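Local coordinates for leucine aminopeptidase A1, chloroplastic (Solanum lycopersicum, PDB 5D8N), which removes N-terminal amino acids, preferably leucine, from peptides as a magnesium-dependent M17 aminopeptidase that works as a homohexamer and also acts as a chaperone, at residues K294-G299 with I397-Q402; V347-I352 with E524-N529; I280-K285 with G334-L339. The protein carries 1 engineered substitution. All blocks are in the same frame, centred on the assembly; numbering follows the deposited sequence. Where two conformers were deposited one is given.

Contact 1: residues K294-G299 with I397-Q402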
loop_
_atom_site.group_PDB
_atom_site.type_symbol
_atom_site.label_atom_id
_atom_site.label_comp_id
_atom_site.label_asym_id
_atom_site.label_seq_id
_atom_site.Cartn_x
_atom_site.Cartn_y
_atom_site.Cartn_z
ATOM N N LYS A 294 39.515 -3.417 31.113
ATOM C CA LYS A 294 38.760 -4.490 30.462
ATOM C C LYS A 294 37.597 -3.932 29.659
ATOM O O LYS A 294 36.687 -3.277 30.195
ATOM C CB LYS A 294 38.253 -5.496 31.490
ATOM C CG LYS A 294 39.386 -6.256 32.169
ATOM C CD LYS A 294 38.916 -7.217 33.249
ATOM C CE LYS A 294 38.177 -8.399 32.620
ATOM N NZ LYS A 294 37.644 -9.377 33.614
ATOM N N LEU A 295 37.651 -4.154 28.351
ATOM C CA LEU A 295 36.662 -3.608 27.410
ATOM C C LEU A 295 36.026 -4.753 26.632
ATOM O O LEU A 295 36.685 -5.757 26.341
ATOM C CB LEU A 295 37.348 -2.643 26.450
ATOM C CG LEU A 295 38.265 -1.585 27.074
ATOM C CD1 LEU A 295 39.034 -0.865 25.973
ATOM C CD2 LEU A 295 37.470 -0.580 27.892
ATOM N N ALA A 296 34.787 -4.552 26.191
ATOM C CA ALA A 296 34.177 -5.417 25.198
ATOM C C ALA A 296 33.655 -4.656 23.982
ATOM O O ALA A 296 33.027 -3.607 24.085
ATOM C CB ALA A 296 33.043 -6.246 25.805
ATOM N N LEU A 297 33.730 -5.339 22.852
ATOM C CA LEU A 297 33.162 -4.865 21.602
ATOM C C LEU A 297 32.225 -5.961 21.122
ATOM O O LEU A 297 32.670 -7.075 20.845
ATOM C CB LEU A 297 34.272 -4.639 20.571
ATOM C CG LEU A 297 35.323 -3.603 20.962
ATOM C CD1 LEU A 297 36.411 -3.540 19.916
ATOM C CD2 LEU A 297 34.639 -2.245 21.085
ATOM N N VAL A 298 30.937 -5.637 21.055
ATOM C CA VAL A 298 29.890 -6.569 20.676
ATOM C C VAL A 298 29.294 -6.185 19.320
ATOM O O VAL A 298 28.894 -5.034 19.115
ATOM C CB VAL A 298 28.772 -6.556 21.724
ATOM C CG1 VAL A 298 27.644 -7.480 21.284
ATOM C CG2 VAL A 298 29.338 -7.008 23.056
ATOM N N GLY A 299 29.267 -7.136 18.392
ATOM C CA GLY A 299 28.767 -6.866 17.045
ATOM C C GLY A 299 27.593 -7.748 16.686
ATOM O O GLY A 299 27.609 -8.956 16.927
ATOM N N ILE A 397 24.659 -9.704 27.731
ATOM C CA ILE A 397 24.701 -10.371 29.027
ATOM C C ILE A 397 26.024 -11.110 29.123
ATOM O O ILE A 397 26.704 -11.005 30.127
ATOM C CB ILE A 397 23.529 -11.352 29.178
ATOM C CG1 ILE A 397 22.221 -10.570 29.331
ATOM C CG2 ILE A 397 23.708 -12.244 30.397
ATOM C CD1 ILE A 397 20.968 -11.361 28.966
ATOM N N TYR A 398 26.424 -11.798 28.054
ATOM C CA TYR A 398 27.689 -12.518 28.050
ATOM C C TYR A 398 28.863 -11.573 28.247
ATOM O O TYR A 398 29.774 -11.826 29.032
ATOM C CB TYR A 398 27.861 -13.241 26.717
ATOM C CG TYR A 398 29.080 -14.124 26.639
ATOM C CD1 TYR A 398 30.282 -13.637 26.188
ATOM C CD2 TYR A 398 29.029 -15.444 27.050
ATOM C CE1 TYR A 398 31.406 -14.438 26.144
ATOM C CE2 TYR A 398 30.135 -16.281 26.946
ATOM C CZ TYR A 398 31.329 -15.756 26.522
ATOM O OH TYR A 398 32.411 -16.592 26.356
ATOM N N ALA A 399 28.832 -10.439 27.552
ATOM C CA ALA A 399 29.888 -9.453 27.725
ATOM C C ALA A 399 29.974 -9.007 29.184
ATOM O O ALA A 399 31.078 -8.860 29.744
ATOM C CB ALA A 399 29.672 -8.252 26.803
ATOM N N CYS A 400 28.837 -8.667 29.771
ATOM C CA CYS A 400 28.850 -8.238 31.164
ATOM C C CYS A 400 29.413 -9.336 32.074
ATOM O O CYS A 400 30.103 -9.041 33.029
ATOM C CB CYS A 400 27.465 -7.805 31.641
ATOM S SG CYS A 400 26.859 -6.302 30.835
ATOM N N ASN A 401 29.164 -10.595 31.737
ATOM C CA ASN A 401 29.632 -11.711 32.540
ATOM C C ASN A 401 31.110 -11.996 32.389
ATOM O O ASN A 401 31.656 -12.722 33.211
ATOM C CB ASN A 401 28.860 -12.996 32.222
ATOM C CG ASN A 401 27.459 -12.974 32.788
ATOM O OD1 ASN A 401 27.167 -12.186 33.673
ATOM N ND2 ASN A 401 26.574 -13.773 32.229
ATOM N N GLN A 402 31.775 -11.334 31.453
ATOM C CA GLN A 402 33.226 -11.408 31.383
ATOM C C GLN A 402 33.894 -10.413 32.354
ATOM O O GLN A 402 35.117 -10.308 32.416
ATOM C CB GLN A 402 33.694 -11.152 29.951
ATOM C CG GLN A 402 33.121 -12.083 28.904
ATOM C CD GLN A 402 33.005 -13.523 29.385
ATOM O OE1 GLN A 402 31.896 -14.053 29.634
ATOM N NE2 GLN A 402 34.156 -14.179 29.455
#
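Ala399 on helix 388-401 packs against Ala296 and Val298 of strand 293-305, in the alpha/beta core of the M17 catalytic domain. The helix lies in the crossover between the parallel strands 347-358 and 406-411 of the mixed sheet, and it covers the strand that runs between them. The apolar part is small and buried. The Ala399 methyl, CB, is set between two groups of the strand. It lies 4.0 Å from Ala296 CB and also 4.0 Å from Val298 CG2. Val298 turns CG1 anti to its backbone N (chi1 177°), which gives the helix CG2 as the touching branch. With only methyl groups between them, helix and strand come close: the CA atoms of Ala296 and Ala399 are 6.4 Å apart. Ile352 and Ile407, from the two neighbouring strands, also touch Ala399. Val298 stands close in sequence to Lys300, a magnesium ligand, though this patch itself is plain packing.

The polar part lies where the helix has ended. The Lys294 chain bends at chi3 (70°) and reaches across to the backbone carbonyl of Gln402. Its CE packs against Glu348 of the adjacent strand, whose carboxylate probably lends the ammonium some favourable charge. Without the long chain, as with an alanine here, the Gln402 carbonyl would probably lose this donor from the strand. Lys294 NZ meets Gln402 O at 2.9 Å, in the carbonyl plane, with a C=O...N angle of 154°.

Contact 2: residues V347-I352 with E524-N529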
loop_
_atom_site.group_PDB
_atom_site.type_symbol
_atom_site.label_atom_id
_atom_site.label_comp_id
_atom_site.label_asym_id
_atom_site.label_seq_id
_atom_site.Cartn_x
_atom_site.Cartn_y
_atom_site.Cartn_z
ATOM N N VAL A 347 45.344 -2.827 28.008
ATOM C CA VAL A 347 43.944 -3.146 27.687
ATOM C C VAL A 347 43.746 -4.646 27.493
ATOM O O VAL A 347 44.581 -5.377 26.941
ATOM C CB VAL A 347 43.389 -2.427 26.430
ATOM C CG1 VAL A 347 43.267 -0.924 26.638
ATOM C CG2 VAL A 347 44.263 -2.701 25.214
ATOM N N GLU A 348 42.579 -5.091 27.928
ATOM C CA GLU A 348 42.090 -6.417 27.612
ATOM C C GLU A 348 40.783 -6.209 26.870
ATOM O O GLU A 348 39.903 -5.532 27.386
ATOM C CB GLU A 348 41.887 -7.236 28.889
ATOM C CG GLU A 348 41.246 -8.600 28.705
ATOM C CD GLU A 348 40.989 -9.319 30.028
ATOM O OE1 GLU A 348 41.909 -9.419 30.865
ATOM O OE2 GLU A 348 39.885 -9.861 30.226
ATOM N N VAL A 349 40.680 -6.735 25.654
ATOM C CA VAL A 349 39.512 -6.464 24.812
ATOM C C VAL A 349 38.830 -7.759 24.420
ATOM O O VAL A 349 39.434 -8.642 23.790
ATOM C CB VAL A 349 39.873 -5.711 23.518
ATOM C CG1 VAL A 349 38.618 -5.328 22.752
ATOM C CG2 VAL A 349 40.634 -4.436 23.832
ATOM N N HIS A 350 37.547 -7.836 24.746
ATOM C CA HIS A 350 36.731 -8.976 24.344
ATOM C C HIS A 350 35.895 -8.629 23.120
ATOM O O HIS A 350 35.284 -7.552 23.059
ATOM C CB HIS A 350 35.823 -9.354 25.504
ATOM C CG HIS A 350 36.576 -9.796 26.713
ATOM N ND1 HIS A 350 36.743 -11.121 27.034
ATOM C CD2 HIS A 350 37.194 -9.093 27.686
ATOM C CE1 HIS A 350 37.507 -11.220 28.105
ATOM N NE2 HIS A 350 37.731 -10.002 28.559
ATOM N N PHE A 351 36.026 -9.450 22.086
ATOM C CA PHE A 351 35.266 -9.269 20.857
ATOM C C PHE A 351 34.193 -10.351 20.772
ATOM O O PHE A 351 34.507 -11.544 20.773
ATOM C CB PHE A 351 36.171 -9.360 19.626
ATOM C CG PHE A 351 37.401 -8.516 19.683
ATOM C CD1 PHE A 351 38.505 -8.915 20.436
ATOM C CD2 PHE A 351 37.447 -7.301 19.037
ATOM C CE1 PHE A 351 39.650 -8.138 20.443
ATOM C CE2 PHE A 351 38.550 -6.470 19.125
ATOM C CZ PHE A 351 39.659 -6.883 19.825
ATOM N N ILE A 352 32.927 -9.942 20.752
ATOM C CA ILE A 352 31.807 -10.873 20.923
ATOM C C ILE A 352 30.755 -10.734 19.829
ATOM O O ILE A 352 30.310 -9.630 19.551
ATOM C CB ILE A 352 31.184 -10.650 22.303
ATOM C CG1 ILE A 352 32.169 -11.079 23.392
ATOM C CG2 ILE A 352 29.890 -11.425 22.442
ATOM C CD1 ILE A 352 31.887 -10.466 24.738
ATOM N N GLU A 524 40.643 3.426 17.625
ATOM C CA GLU A 524 41.013 4.653 18.333
ATOM C C GLU A 524 40.489 4.608 19.753
ATOM O O GLU A 524 41.158 5.053 20.682
ATOM C CB GLU A 524 40.498 5.911 17.639
ATOM C CG GLU A 524 41.275 6.274 16.379
ATOM C CD GLU A 524 42.720 6.709 16.644
ATOM O OE1 GLU A 524 43.010 7.230 17.745
ATOM O OE2 GLU A 524 43.520 6.646 15.684
ATOM N N TRP A 525 39.258 4.146 19.934
ATOM C CA TRP A 525 38.679 4.133 21.266
ATOM C C TRP A 525 39.463 3.208 22.201
ATOM O O TRP A 525 39.708 3.525 23.358
ATOM C CB TRP A 525 37.215 3.682 21.202
ATOM C CG TRP A 525 36.562 3.559 22.550
ATOM C CD1 TRP A 525 36.210 4.582 23.386
ATOM C CD2 TRP A 525 36.256 2.352 23.242
ATOM N NE1 TRP A 525 35.548 4.084 24.479
ATOM C CE2 TRP A 525 35.619 2.718 24.446
ATOM C CE3 TRP A 525 36.311 0.998 22.894
ATOM C CZ2 TRP A 525 35.073 1.780 25.317
ATOM C CZ3 TRP A 525 35.802 0.054 23.779
ATOM C CH2 TRP A 525 35.158 0.458 24.962
ATOM N N VAL A 526 39.775 2.003 21.736
ATOM C CA VAL A 526 40.582 1.070 22.534
ATOM C C VAL A 526 41.919 1.682 22.930
ATOM O O VAL A 526 42.325 1.591 24.089
ATOM C CB VAL A 526 40.817 -0.268 21.783
ATOM C CG1 VAL A 526 41.862 -1.130 22.467
ATOM C CG2 VAL A 526 39.502 -1.023 21.691
ATOM N N LEU A 527 42.585 2.304 21.959
ATOM C CA LEU A 527 43.892 2.899 22.174
ATOM C C LEU A 527 43.883 4.086 23.124
ATOM O O LEU A 527 44.870 4.325 23.815
ATOM C CB LEU A 527 44.476 3.368 20.856
ATOM C CG LEU A 527 44.969 2.209 19.985
ATOM C CD1 LEU A 527 45.703 2.771 18.778
ATOM C CD2 LEU A 527 45.883 1.287 20.759
ATOM N N ARG A 528 42.763 4.799 23.198
ATOM C CA ARG A 528 42.694 5.981 24.045
ATOM C C ARG A 528 42.252 5.573 25.444
ATOM O O ARG A 528 42.143 6.400 26.327
ATOM C CB ARG A 528 41.740 7.014 23.448
ATOM C CG ARG A 528 42.390 7.788 22.302
ATOM C CD ARG A 528 41.436 8.340 21.234
ATOM N NE ARG A 528 42.187 8.655 20.013
ATOM C CZ ARG A 528 42.872 9.784 19.805
ATOM N NH1 ARG A 528 42.728 10.827 20.621
ATOM N NH2 ARG A 528 43.679 9.889 18.752
ATOM N N ASN A 529 41.897 4.310 25.625
ATOM C CA ASN A 529 41.694 3.793 26.972
ATOM C C ASN A 529 43.003 3.315 27.590
ATOM O O ASN A 529 43.050 2.304 28.293
ATOM C CB ASN A 529 40.739 2.615 26.936
ATOM C CG ASN A 529 39.313 3.045 27.159
ATOM O OD1 ASN A 529 38.864 3.166 28.291
ATOM N ND2 ASN A 529 38.589 3.251 26.076
ATOM O OXT ASN A 529 44.055 3.860 27.253
#
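Val526 lays its CG1 methyl over two valines of strand 347-358. The packing rests on Val349, whose CG2 is 3.8 Å from Val526 CG1. Val347 was modelled in two conformers, and its distances hold for the one given. In that conformer Val347 CG2 is 4.0 Å from Val526 CG1. Both pairs meet at a slant. Val526 CG1 stands anti to its own backbone N (chi1 169°), and this turns it to the seam between the two valines. Val349 splits its branches: CG2 goes to Val526, while CG1 lies 3.5 Å above one face of the Phe351 ring, toward its rim. The other methyl of Val347 reaches the chain end. Val347 CG1 lies 3.6 Å from Asn529 O of the terminal carboxylate and also borders the carbonyl of Val526.

The contact seats the C-terminal helix 519-527 on one face of the central mixed sheet of the catalytic domain. Trp525 touches Leu295 and Leu297 of the neighbouring strand 293-305, and Leu339 of helix 327-342 touches Val526.

Polar bonds also run within each segment. Asn529 ND2 donates to Trp525 O at 3.0 Å, with an N-H...O angle of 162°, from above the carbonyl plane. The same nitrogen sits over one face of the Trp525 indole, toward the rim. Asn529 OD1 takes a hydrogen bond from Lys406, so both ends of the amide are held. Arg528 grips Glu524, four residues earlier, side-on in a salt bridge. Arg528 NE lies 2.8 Å and NH2 2.9 Å from Glu524 OE1, both nearly in the guanidinium plane. On strand 347-358, His350 NE2 donates to Glu348 OE2 at 2.7 Å, on the anti lone pair, while His350 ND1 is hydrogen-bonded to His281.

Contact 3: residues I280-K285 with G334-L339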
loop_
_atom_site.group_PDB
_atom_site.type_symbol
_atom_site.label_atom_id
_atom_site.label_comp_id
_atom_site.label_asym_id
_atom_site.label_seq_id
_atom_site.Cartn_x
_atom_site.Cartn_y
_atom_site.Cartn_z
ATOM N N ILE A 280 30.781 -16.317 18.941
ATOM C CA ILE A 280 32.185 -16.026 18.785
ATOM C C ILE A 280 32.697 -15.155 19.913
ATOM O O ILE A 280 32.164 -14.071 20.185
ATOM C CB ILE A 280 32.424 -15.297 17.450
ATOM C CG1 ILE A 280 32.036 -16.193 16.278
ATOM C CG2 ILE A 280 33.879 -14.893 17.337
ATOM C CD1 ILE A 280 31.887 -15.437 14.976
ATOM N N HIS A 281 33.741 -15.644 20.576
ATOM C CA HIS A 281 34.411 -14.897 21.639
ATOM C C HIS A 281 35.924 -14.835 21.441
ATOM O O HIS A 281 36.627 -15.827 21.603
ATOM C CB HIS A 281 34.071 -15.505 23.000
ATOM C CG HIS A 281 34.630 -14.748 24.160
ATOM N ND1 HIS A 281 34.778 -15.311 25.412
ATOM C CD2 HIS A 281 35.186 -13.511 24.236
ATOM C CE1 HIS A 281 35.285 -14.408 26.236
ATOM N NE2 HIS A 281 35.564 -13.314 25.545
ATOM N N LEU A 282 36.420 -13.682 21.029
ATOM C CA LEU A 282 37.865 -13.450 20.959
ATOM C C LEU A 282 38.261 -12.576 22.126
ATOM O O LEU A 282 37.470 -11.734 22.579
ATOM C CB LEU A 282 38.235 -12.707 19.682
ATOM C CG LEU A 282 37.970 -13.420 18.362
ATOM C CD1 LEU A 282 38.158 -12.460 17.193
ATOM C CD2 LEU A 282 38.930 -14.579 18.211
ATOM N N CYS A 283 39.476 -12.788 22.616
ATOM C CA CYS A 283 40.043 -11.939 23.658
ATOM C C CYS A 283 41.465 -11.517 23.319
ATOM O O CYS A 283 42.329 -12.371 23.084
ATOM C CB CYS A 283 40.059 -12.659 25.002
ATOM S SG CYS A 283 40.576 -11.560 26.359
ATOM N N PHE A 284 41.680 -10.209 23.258
ATOM C CA PHE A 284 43.002 -9.653 23.060
ATOM C C PHE A 284 43.580 -9.233 24.396
ATOM O O PHE A 284 42.918 -8.511 25.149
ATOM C CB PHE A 284 42.994 -8.440 22.118
ATOM C CG PHE A 284 44.272 -7.658 22.158
ATOM C CD1 PHE A 284 45.330 -8.022 21.373
ATOM C CD2 PHE A 284 44.450 -6.637 23.090
ATOM C CE1 PHE A 284 46.540 -7.377 21.498
ATOM C CE2 PHE A 284 45.671 -6.004 23.241
ATOM C CZ PHE A 284 46.721 -6.383 22.437
ATOM N N LYS A 285 44.877 -9.504 24.558
ATOM C CA LYS A 285 45.639 -9.127 25.752
ATOM C C LYS A 285 47.128 -9.368 25.467
ATOM O O LYS A 285 47.455 -10.484 25.069
ATOM C CB LYS A 285 45.173 -10.130 26.824
ATOM C CG LYS A 285 45.662 -9.998 28.246
ATOM C CD LYS A 285 44.785 -10.796 29.205
ATOM C CE LYS A 285 44.656 -12.294 28.915
ATOM N NZ LYS A 285 43.315 -12.716 28.393
ATOM N N GLY A 334 37.053 -6.710 12.317
ATOM C CA GLY A 334 38.037 -5.792 11.752
ATOM C C GLY A 334 38.886 -5.109 12.803
ATOM O O GLY A 334 40.107 -5.033 12.690
ATOM N N ALA A 335 38.253 -4.727 13.898
ATOM C CA ALA A 335 38.994 -4.132 14.993
ATOM C C ALA A 335 39.981 -5.136 15.589
ATOM O O ALA A 335 41.089 -4.760 15.972
ATOM C CB ALA A 335 38.043 -3.600 16.059
ATOM N N ALA A 336 39.567 -6.394 15.709
ATOM C CA ALA A 336 40.429 -7.422 16.271
ATOM C C ALA A 336 41.661 -7.618 15.408
ATOM O O ALA A 336 42.760 -7.770 15.920
ATOM C CB ALA A 336 39.696 -8.743 16.407
ATOM N N LYS A 337 41.435 -7.694 14.104
ATOM C CA LYS A 337 42.501 -7.799 13.138
ATOM C C LYS A 337 43.515 -6.663 13.259
ATOM O O LYS A 337 44.729 -6.887 13.296
ATOM C CB LYS A 337 41.891 -7.889 11.742
ATOM C CG LYS A 337 42.878 -7.816 10.588
ATOM C CD LYS A 337 43.682 -9.078 10.465
ATOM C CE LYS A 337 44.520 -9.045 9.193
ATOM N NZ LYS A 337 45.540 -10.143 9.271
ATOM N N ALA A 338 43.022 -5.437 13.372
ATOM C CA ALA A 338 43.898 -4.305 13.589
ATOM C C ALA A 338 44.682 -4.436 14.908
ATOM O O ALA A 338 45.899 -4.245 14.947
ATOM C CB ALA A 338 43.109 -3.003 13.541
ATOM N N LEU A 339 43.968 -4.714 15.991
ATOM C CA LEU A 339 44.565 -4.685 17.305
ATOM C C LEU A 339 45.558 -5.819 17.468
ATOM O O LEU A 339 46.540 -5.711 18.192
ATOM C CB LEU A 339 43.477 -4.728 18.360
ATOM C CG LEU A 339 42.673 -3.415 18.428
ATOM C CD1 LEU A 339 41.429 -3.594 19.287
ATOM C CD2 LEU A 339 43.510 -2.267 18.985
#
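Leu282 and Phe284 of strand 278-284 meet Ala336 and Leu339 of helix 327-342 in a buried contact of apolar side chains, one of which also borders a backbone carbonyl. Leu282 CD1 rests 4.1 Å from Ala336 CB. Leu282 holds CG beside its backbone N (chi1 -64°), and CD1 is the branch that touches the helix. Beside it, Phe284 CE1 lies 3.7 Å from Leu339 O. Ring atom CD1 of Phe284 follows at 4.1 Å from the same oxygen. The Leu339 side chain stays farther from the strand than its carbonyl does. Phe284 sets its ring anti to its backbone N (chi1 166°), and this swings CE1 out to the helix backbone, which the ring meets obliquely.

The spacing is consistent with this match. Leu282 and Phe284 are two apart and point to one face of the sheet. Ala336 and Leu339 are three apart, about one turn of helix. The helix is regular here, with Leu339 N bonded to Ala335 O at 2.9 Å.

Further out, Phe351 of strand 347-358 touches Phe284, Ala336 and Leu339, and fills the angle between strand and helix. Ala240 of helix 229-242 meets Leu282, and Val246 and Pro344 border Phe284.

Helix 327-342 is the connection of a beta-alpha-beta crossover from strand 293-305 to its parallel neighbour 347-358. Strand 278-284 runs antiparallel to 347-358 on one flank and to 247-252 on the other. The helix thus reaches past its own two strands and also covers the antiparallel strand beside them.

All three contacts seat a helix on the same mixed sheet, and the touching residues are mostly buried. Strands 278-284, 347-358 and 293-305 lie side by side, so contacts 3, 2 and 1 follow one another across it. Backbone bonds join them: Leu297 N to His350 O is 2.7 Å, and Phe351 N to Leu282 O is 2.7 Å. Contacts 2 and 3 share one face of the sheet, while the helix of contact 1 covers the other. Contact 3 is wholly buried, and no polar side chain takes part. Contacts 1 and 2 each reach a partly exposed end, at Lys294 and at the chain terminus, and only contact 1 has a hydrogen bond between its segments.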